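Alginate lyase, family PL7 (Zobellia galactanivorans, PDB 4BE3) degrades alginate exolytically, working from the chain ends, probably by beta-elimination. Local coordinates at residues 225-228 / 229-233. Numbering follows the deposited sequence.
Sequences SDIP and QQIKT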
# COMPACT_ATOMS: atom_id res chain seq x y z
N SER A 225 -29.89 3.63 -18.36
CA SER A 225 -30.73 2.45 -18.22
C SER A 225 -30.21 1.42 -17.19
O SER A 225 -30.87 0.42 -16.86
CB SER A 225 -30.97 1.79 -19.56
OG SER A 225 -29.73 1.61 -20.17
N ASP A 226 -28.99 1.67 -16.71
CA ASP A 226 -28.43 0.94 -15.59
C ASP A 226 -28.63 1.56 -14.19
O ASP A 226 -28.34 0.90 -13.20
CB ASP A 226 -26.90 0.79 -15.75
CG ASP A 226 -26.50 -0.08 -16.94
OD1 ASP A 226 -27.08 -1.15 -17.14
OD2 ASP A 226 -25.57 0.35 -17.67
N ILE A 227 -29.16 2.77 -14.08
CA ILE A 227 -29.36 3.30 -12.72
C ILE A 227 -30.40 2.48 -12.00
O ILE A 227 -31.53 2.30 -12.51
CB ILE A 227 -29.77 4.78 -12.83
CG1 ILE A 227 -28.74 5.57 -13.62
CG2 ILE A 227 -30.21 5.37 -11.45
CD1 ILE A 227 -29.05 7.06 -13.72
N PRO A 228 -30.12 1.94 -10.82
CA PRO A 228 -31.18 1.15 -10.17
C PRO A 228 -32.50 1.93 -9.87
O PRO A 228 -32.53 3.12 -9.60
CB PRO A 228 -30.53 0.75 -8.83
CG PRO A 228 -29.05 0.78 -9.07
CD PRO A 228 -28.85 1.93 -10.07
N GLN A 229 -33.62 1.20 -9.86
CA GLN A 229 -34.85 1.88 -9.40
C GLN A 229 -34.77 2.50 -8.05
O GLN A 229 -35.45 3.54 -7.78
CB GLN A 229 -36.02 0.83 -9.42
CG GLN A 229 -37.45 1.52 -9.41
CD GLN A 229 -37.80 2.31 -10.73
OE1 GLN A 229 -37.20 2.08 -11.77
NE2 GLN A 229 -38.77 3.31 -10.67
N GLN A 230 -33.91 1.97 -7.12
CA GLN A 230 -33.80 2.55 -5.84
C GLN A 230 -33.35 4.00 -5.96
O GLN A 230 -33.81 4.82 -5.15
CB GLN A 230 -32.71 1.80 -4.98
CG GLN A 230 -32.57 2.48 -3.58
CD GLN A 230 -31.37 1.82 -2.83
OE1 GLN A 230 -31.46 0.60 -2.29
NE2 GLN A 230 -30.26 2.48 -2.94
N ILE A 231 -32.46 4.26 -6.93
CA ILE A 231 -31.88 5.65 -7.07
C ILE A 231 -33.03 6.55 -7.63
O ILE A 231 -33.29 7.60 -7.13
CB ILE A 231 -30.78 5.70 -8.10
CG1 ILE A 231 -29.59 4.75 -7.73
CG2 ILE A 231 -30.33 7.15 -8.32
CD1 ILE A 231 -29.31 4.71 -6.32
N LYS A 232 -33.75 6.03 -8.63
CA LYS A 232 -34.85 6.90 -9.27
C LYS A 232 -35.79 7.28 -8.17
O LYS A 232 -36.31 8.45 -8.12
CB LYS A 232 -35.63 6.07 -10.28
CG LYS A 232 -34.63 5.43 -11.22
CD LYS A 232 -34.31 6.11 -12.54
CE LYS A 232 -34.57 5.05 -13.64
NZ LYS A 232 -34.85 5.63 -15.02
N THR A 233 -36.16 6.31 -7.30
CA THR A 233 -37.10 6.54 -6.23
C THR A 233 -36.49 7.46 -5.13
O THR A 233 -37.12 8.47 -4.73
CB THR A 233 -37.51 5.20 -5.57
OG1 THR A 233 -38.27 4.51 -6.59
CG2 THR A 233 -38.57 5.49 -4.37
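The flat carbonyl group of Pro228 has the backbone N of Ile231 over one face, while the pyrrolidine ring of the same residue meets the Ile231 side chain through Pro228 CD, 3.7 Å from Ile231 CG1. This is a helix N-terminus with proline at the N-cap, on the periphery of the PL7 beta-jelly roll, where the loop following strand 210-215 turns into the short helix 229-234. Pro228 O receives two N-H groups of the first turn. Ile231 N donates to Pro228 O at 2.9 Å, from above the carbonyl plane rather than along a lone pair. A straighter (163°) but weak bond runs from Lys232 N to Pro228 O, 3.3 Å. Lys232 CG also comes within 3.5 Å of Pro228 O.

The Pro228 ring lies alongside the Ile231 side chain, the two extending in the same direction. Both rest against Trp152 and against Tyr154 of strand 153-157, and Phe221 also touches the proline, joining the helix start to the body of the domain. The buried Ile227 side chain instead runs roughly perpendicular to that of Ile231. A chi1 of -56° puts CG2, not CG1, opposite the backbone N of Ile227, and the methyl is thereby aimed at the branch point of Ile231. Ile227 CG2 lies 3.6 Å from Ile231 CG2 and only 3.4 Å from Ile231 CB, closer than ordinary van der Waals contact.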